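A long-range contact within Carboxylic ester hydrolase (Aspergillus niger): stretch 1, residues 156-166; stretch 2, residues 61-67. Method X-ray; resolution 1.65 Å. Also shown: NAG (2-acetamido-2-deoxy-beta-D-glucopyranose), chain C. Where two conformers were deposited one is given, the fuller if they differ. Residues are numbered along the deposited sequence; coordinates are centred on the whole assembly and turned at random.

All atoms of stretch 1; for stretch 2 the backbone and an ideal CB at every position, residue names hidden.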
ATOM      1  N   ARG A 156      16.573   0.725   4.922  1.00 19.90           N
ATOM      2  CA  ARG A 156      17.542   1.567   5.659  1.00 20.94           C
ATOM      3  C   ARG A 156      18.880   1.588   4.912  1.00 19.56           C
ATOM      4  O   ARG A 156      19.470   2.683   4.719  1.00 20.33           O
ATOM      5  CB  ARG A 156      17.664   1.033   7.080  1.00 21.71           C
ATOM      6  CG  ARG A 156      18.666   1.760   7.941  1.00 23.76           C
ATOM      7  CD  ARG A 156      18.402   3.208   7.968  1.00 23.70           C
ATOM      8  NE  ARG A 156      19.229   3.807   9.033  1.00 24.78           N
ATOM      9  CZ  ARG A 156      19.325   5.128   9.211  1.00 27.04           C
ATOM     10  NH1 ARG A 156      18.611   5.973   8.486  1.00 26.04           N
ATOM     11  NH2 ARG A 156      20.086   5.593  10.174  1.00 30.82           N
ATOM     12  N   GLU A 157      19.379   0.399   4.527  1.00 18.33           N
ATOM     13  CA  GLU A 157      20.674   0.265   3.831  1.00 19.89           C
ATOM     14  C   GLU A 157      20.613   0.968   2.463  1.00 20.18           C
ATOM     15  O   GLU A 157      21.584   1.658   2.102  1.00 20.35           O
ATOM     16  CB  GLU A 157      21.027  -1.206   3.727  1.00 20.64           C
ATOM     17  CG  GLU A 157      21.396  -1.834   5.064  1.00 21.86           C
ATOM     18  CD  GLU A 157      21.458  -3.359   5.127  1.00 22.45           C
ATOM     19  OE1 GLU A 157      21.262  -4.022   4.074  1.00 22.60           O
ATOM     20  OE2 GLU A 157      21.727  -3.868   6.247  1.00 23.11           O
ATOM     21  N   LEU A 158      19.537   0.741   1.720  1.00 18.79           N
ATOM     22  CA  LEU A 158      19.349   1.377   0.398  1.00 19.38           C
ATOM     23  C   LEU A 158      19.445   2.901   0.553  1.00 18.94           C
ATOM     24  O   LEU A 158      20.142   3.549  -0.251  1.00 19.98           O
ATOM     25  CB  LEU A 158      18.035   0.945  -0.243  1.00 20.54           C
ATOM     26  CG  LEU A 158      17.559   1.747  -1.479  1.00 20.74           C
ATOM     27  CD1 LEU A 158      18.578   1.754  -2.600  1.00 18.68           C
ATOM     28  CD2 LEU A 158      16.199   1.262  -1.918  1.00 21.40           C
ATOM     29  N   SER A 159      18.723   3.475   1.498  1.00 18.85           N
ATOM     30  CA  SER A 159      18.765   4.950   1.646  1.00 20.38           C
ATOM     31  C   SER A 159      20.166   5.390   2.029  1.00 20.27           C
ATOM     32  O   SER A 159      20.679   6.395   1.437  1.00 19.98           O
ATOM     33  CB  SER A 159      17.748   5.424   2.632  1.00 21.18           C
ATOM     34  OG  SER A 159      16.449   5.211   2.132  1.00 23.73           O
ATOM     35  N   LEU A 160      20.809   4.745   3.002  1.00 19.43           N
ATOM     36  CA  LEU A 160      22.147   5.211   3.444  1.00 20.56           C
ATOM     37  C   LEU A 160      23.118   5.136   2.273  1.00 21.89           C
ATOM     38  O   LEU A 160      23.857   6.095   2.034  1.00 21.62           O
ATOM     39  CB  LEU A 160      22.628   4.372   4.610  1.00 22.52           C
ATOM     40  CG  LEU A 160      21.914   4.647   5.923  1.00 21.88           C
ATOM     41  CD1 LEU A 160      22.234   3.567   6.959  1.00 23.55           C
ATOM     42  CD2 LEU A 160      22.330   6.002   6.459  1.00 25.46           C
ATOM     43  N   ILE A 161      23.157   4.009   1.569  1.00 19.53           N
ATOM     44  CA  ILE A 161      24.132   3.814   0.459  1.00 20.18           C
ATOM     45  C   ILE A 161      23.784   4.732  -0.726  1.00 21.29           C
ATOM     46  O   ILE A 161      24.710   5.394  -1.277  1.00 21.44           O
ATOM     47  CB  ILE A 161      24.195   2.350   0.030  1.00 20.51           C
ATOM     48  CG1 ILE A 161      24.757   1.507   1.148  1.00 21.79           C
ATOM     49  CG2 ILE A 161      24.980   2.223  -1.255  1.00 23.01           C
ATOM     50  CD1 ILE A 161      24.514   0.015   0.944  1.00 23.60           C
ATOM     51  N   GLY A 162      22.531   4.764  -1.124  1.00 19.87           N
ATOM     52  CA  GLY A 162      22.077   5.523  -2.300  1.00 20.05           C
ATOM     53  C   GLY A 162      22.265   7.015  -2.126  1.00 20.22           C
ATOM     54  O   GLY A 162      22.736   7.693  -3.043  1.00 20.44           O
ATOM     55  N   LYS A 163      21.946   7.530  -0.945  1.00 20.78           N
ATOM     56  CA  LYS A 163      22.119   8.978  -0.678  1.00 21.97           C
ATOM     57  C   LYS A 163      23.613   9.323  -0.725  1.00 21.15           C
ATOM     58  O   LYS A 163      23.941  10.368  -1.274  1.00 21.67           O
ATOM     59  CB  LYS A 163      21.454   9.401   0.621  1.00 20.19           C
ATOM     60  CG  LYS A 163      19.937   9.331   0.547  1.00 20.99           C
ATOM     61  CD  LYS A 163      19.241   9.393   1.903  1.00 23.63           C
ATOM     62  CE  LYS A 163      19.516  10.659   2.663  1.00 24.21           C
ATOM     63  NZ  LYS A 163      18.914  10.618   4.025  1.00 24.75           N
ATOM     64  N   ALA A 164      24.482   8.507  -0.179  1.00 20.20           N
ATOM     65  CA  ALA A 164      25.919   8.792  -0.179  1.00 22.02           C
ATOM     66  C   ALA A 164      26.437   8.762  -1.631  1.00 23.91           C
ATOM     67  O   ALA A 164      27.226   9.649  -1.997  1.00 22.40           O
ATOM     68  CB  ALA A 164      26.687   7.847   0.692  1.00 25.24           C
ATOM     69  N   LEU A 165      26.061   7.749  -2.412  1.00 21.50           N
ATOM     70  CA  LEU A 165      26.486   7.640  -3.829  1.00 21.21           C
ATOM     71  C   LEU A 165      26.025   8.901  -4.589  1.00 20.88           C
ATOM     72  O   LEU A 165      26.824   9.478  -5.366  1.00 21.83           O
ATOM     73  CB  LEU A 165      25.890   6.389  -4.471  1.00 20.72           C
ATOM     74  CG  LEU A 165      26.055   6.330  -5.994  1.00 23.77           C
ATOM     75  CD1 LEU A 165      27.512   6.209  -6.352  1.00 28.41           C
ATOM     76  CD2 LEU A 165      25.259   5.175  -6.571  1.00 25.55           C
ATOM     77  N   THR A 166      24.786   9.317  -4.385  1.00 20.10           N
ATOM     78  CA  THR A 166      24.155  10.463  -5.103  1.00 19.32           C
ATOM     79  C   THR A 166      24.941  11.720  -4.734  1.00 21.76           C
ATOM     80  O   THR A 166      25.326  12.470  -5.666  1.00 20.13           O
ATOM     81  CB  THR A 166      22.699  10.617  -4.698  1.00 20.54           C
ATOM     82  OG1 THR A 166      21.958   9.456  -5.100  1.00 20.26           O
ATOM     83  CG2 THR A 166      22.060  11.862  -5.288  1.00 21.98           C
ATOM     84  N   UNK A  61      23.919  -0.785 -11.344  1.00 21.74           N
ATOM     85  CA  UNK A  61      23.740  -1.849 -10.316  1.00 23.67           C
ATOM     86  C   UNK A  61      25.054  -2.132  -9.632  1.00 22.69           C
ATOM     87  O   UNK A  61      26.137  -1.947 -10.191  1.00 23.49           O
ATOM     88  CB  UNK A  61      23.192  -3.136 -10.935  1.00 23.67           C
ATOM     89  N   UNK A  62      24.983  -2.644  -8.410  1.00 20.40           N
ATOM     90  CA  UNK A  62      26.139  -3.171  -7.692  1.00 20.24           C
ATOM     91  C   UNK A  62      25.653  -3.997  -6.494  1.00 21.76           C
ATOM     92  O   UNK A  62      24.460  -3.978  -6.178  1.00 22.05           O
ATOM     93  CB  UNK A  62      27.061  -2.038  -7.236  1.00 20.24           C
ATOM     94  N   UNK A  63      26.588  -4.755  -5.941  1.00 21.20           N
ATOM     95  CA  UNK A  63      26.319  -5.713  -4.858  1.00 23.33           C
ATOM     96  C   UNK A  63      27.019  -5.261  -3.590  1.00 21.25           C
ATOM     97  O   UNK A  63      28.093  -4.636  -3.605  1.00 23.35           O
ATOM     98  CB  UNK A  63      26.774  -7.122  -5.243  1.00 23.33           C
ATOM     99  N   UNK A  64      26.442  -5.653  -2.456  1.00 22.01           N
ATOM    100  CA  UNK A  64      27.111  -5.558  -1.152  1.00 21.16           C
ATOM    101  C   UNK A  64      26.766  -6.805  -0.331  1.00 23.20           C
ATOM    102  O   UNK A  64      25.901  -7.573  -0.723  1.00 22.82           O
ATOM    103  CB  UNK A  64      26.697  -4.286  -0.410  1.00 21.16           C
ATOM    104  N   UNK A  65      27.445  -6.960   0.790  1.00 22.61           N
ATOM    105  CA  UNK A  65      27.191  -8.109   1.678  0.88 22.20           C
ATOM    106  C   UNK A  65      27.272  -7.691   3.140  1.00 21.85           C
ATOM    107  O   UNK A  65      27.930  -6.697   3.467  1.00 23.17           O
ATOM    108  CB  UNK A  65      28.189  -9.236   1.402  0.88 22.20           C
ATOM    109  N   UNK A  66      26.590  -8.460   3.999  1.00 22.02           N
ATOM    110  CA  UNK A  66      26.644  -8.292   5.452  1.00 21.25           C
ATOM    111  C   UNK A  66      27.795  -9.139   5.974  1.00 22.13           C
ATOM    112  O   UNK A  66      27.758 -10.369   5.784  1.00 23.56           O
ATOM    113  CB  UNK A  66      25.322  -8.685   6.115  1.00 21.25           C
ATOM    114  N   UNK A  67      28.704  -8.497   6.653  1.00 22.78           N
ATOM    115  CA  UNK A  67      29.860  -9.173   7.289  1.00 23.43           C
ATOM    116  C   UNK A  67      29.335 -10.298   8.191  1.00 22.68           C
ATOM    117  O   UNK A  67      28.439 -10.078   8.968  1.00 23.50           O
ATOM    118  CB  UNK A  67      30.706  -8.185   8.096  1.00 23.43           C
TER
HETATM  119  C1  NAG C   1      19.973  -2.238 -15.598  0.80 19.75           C
HETATM  120  C2  NAG C   1      19.018  -2.931 -16.562  0.87 22.82           C
HETATM  121  C3  NAG C   1      18.865  -4.379 -16.087  0.90 24.71           C
HETATM  122  C4  NAG C   1      20.168  -5.025 -15.963  0.99 26.23           C
HETATM  123  C5  NAG C   1      21.108  -4.214 -15.069  0.89 22.97           C
HETATM  124  C6  NAG C   1      22.495  -4.746 -14.937  1.00 25.53           C
HETATM  125  C7  NAG C   1      17.434  -1.404 -17.625  0.72 26.99           C
HETATM  126  C8  NAG C   1      16.090  -0.886 -17.581  0.97 37.06           C
HETATM  127  N2  NAG C   1      17.740  -2.298 -16.621  0.88 26.04           N
HETATM  128  O3  NAG C   1      18.008  -5.041 -17.001  0.84 27.69           O
HETATM  129  O4  NAG C   1      19.961  -6.257 -15.275  0.86 24.40           O
HETATM  130  O5  NAG C   1      21.198  -2.881 -15.571  0.89 23.27           O
HETATM  131  O6  NAG C   1      23.144  -5.038 -16.179  0.85 25.73           O
HETATM  132  O7  NAG C   1      18.264  -1.059 -18.449  0.81 30.99           O

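Stretch 1 is a helix whose Glu157, Ile161 and Leu165, spaced four residues apart, point CA-to-CB toward the strand. They offer a carboxylate at one end and aliphatic groups along the rest. The backbone axes approach no closer than 11.9 Å, so side chains from both elements must bridge the gap.

Position 61 has extended backbone angles (-128/155), and its CB lies out of reach of the helix; a beta-branched residue would suit the strand. It is Thr61, whose CG2 lies 3.8 Å from C5 of the NAG.

At position 62 the CA-to-CB bond points toward the helix, yet no helix atom lies within 5.5 Å of the ideal CB. The groups ahead are the methyls of Ile161 and Leu165, with no polar partner beside them. A long apolar side chain is called for: methionine might serve, and an aromatic ring would reach well. The residue is Phe62, with chi1 at p. Phe62 CZ meets Ile161 CG2 at 3.7 Å, at the ring edge, and Phe62 CE1 lies 4.2 Å from Leu165 CD2.

Position 63 follows the strand alternation and is out of reach; small or large residues are equally compatible with stretch 1. It is Ala63.

Position 64 again points toward the helix. The CA of 64 is 10.0 Å from the CA of Ile161, and the ideal CB of 64 is 5.0 Å from Ile161 CD1. Farther on lies the Glu157 carboxylate, an acceptor. Phenylalanine or leucine could use the methyl and glutamine or lysine the carboxylate, but a long, flat side chain with a polar tip could use both. Tyr64 does so. Ile161 CD1 sits over one face of the Tyr64 ring, 4.0 Å from its centroid and 21° off the normal, a CH-pi contact, while Tyr64 OH donates a 2.6 Å hydrogen bond to Glu157 OE1.

Position 65 is out of reach, and many residues would fit; the deposited one is Ser65, modelled in two conformers.

Position 66 directs its CB sideways, so a side chain must bend to approach Glu157. The second carboxylate oxygen favours a donor: arginine, lysine, glutamine or histidine. It is His66, with chi1 at m, which brings the ring's end nearer; His66 NE2 donates to Glu157 OE2 at 2.7 Å, with an N-H...acceptor angle of 156°. Both carboxylate oxygens thus accept hydrogen bonds from the strand.

Position 67 leaves the strand (-54/133) with its CB out of reach. Stretch 1 sets no requirement, and many residues would fit; it is Asp67.

Stretch 2 (61-67) TFAYSHD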
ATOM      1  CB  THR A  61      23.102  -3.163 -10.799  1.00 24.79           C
ATOM      2  OG1 THR A  61      24.090  -3.953 -11.477  1.00 27.29           O
ATOM      3  CG2 THR A  61      21.857  -2.945 -11.608  1.00 22.97           C
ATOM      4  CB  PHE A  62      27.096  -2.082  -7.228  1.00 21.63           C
ATOM      5  CG  PHE A  62      26.478  -1.037  -6.341  1.00 20.92           C
ATOM      6  CD1 PHE A  62      25.873   0.070  -6.907  1.00 21.85           C
ATOM      7  CD2 PHE A  62      26.466  -1.171  -4.970  1.00 23.18           C
ATOM      8  CE1 PHE A  62      25.274   1.030  -6.106  1.00 24.00           C
ATOM      9  CE2 PHE A  62      25.918  -0.183  -4.154  1.00 24.38           C
ATOM     10  CZ  PHE A  62      25.280   0.889  -4.728  1.00 24.53           C
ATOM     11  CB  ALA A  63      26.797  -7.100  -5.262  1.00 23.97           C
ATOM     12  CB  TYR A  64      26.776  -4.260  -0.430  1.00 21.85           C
ATOM     13  CG  TYR A  64      25.371  -4.107   0.087  1.00 20.94           C
ATOM     14  CD1 TYR A  64      25.017  -4.555   1.349  1.00 20.68           C
ATOM     15  CD2 TYR A  64      24.402  -3.471  -0.649  1.00 20.78           C
ATOM     16  CE1 TYR A  64      23.744  -4.345   1.857  1.00 20.40           C
ATOM     17  CE2 TYR A  64      23.118  -3.272  -0.176  1.00 20.59           C
ATOM     18  CZ  TYR A  64      22.778  -3.695   1.090  1.00 19.76           C
ATOM     19  OH  TYR A  64      21.517  -3.471   1.567  1.00 21.14           O
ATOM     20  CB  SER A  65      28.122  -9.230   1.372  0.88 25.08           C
ATOM     21  OG  SER A  65      29.467  -8.863   1.559  0.88 23.64           O
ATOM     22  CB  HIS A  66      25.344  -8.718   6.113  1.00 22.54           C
ATOM     23  CG  HIS A  66      24.189  -7.851   5.761  1.00 19.88           C
ATOM     24  ND1 HIS A  66      23.461  -8.050   4.635  1.00 22.80           N
ATOM     25  CD2 HIS A  66      23.648  -6.786   6.384  1.00 21.61           C
ATOM     26  CE1 HIS A  66      22.488  -7.107   4.580  1.00 23.24           C
ATOM     27  NE2 HIS A  66      22.612  -6.315   5.630  1.00 21.92           N
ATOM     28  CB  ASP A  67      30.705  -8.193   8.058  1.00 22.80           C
ATOM     29  CG  ASP A  67      31.307  -7.083   7.198  1.00 24.15           C
ATOM     30  OD1 ASP A  67      31.245  -7.221   5.942  1.00 26.84           O
ATOM     31  OD2 ASP A  67      31.752  -6.066   7.807  1.00 24.39           O
TER
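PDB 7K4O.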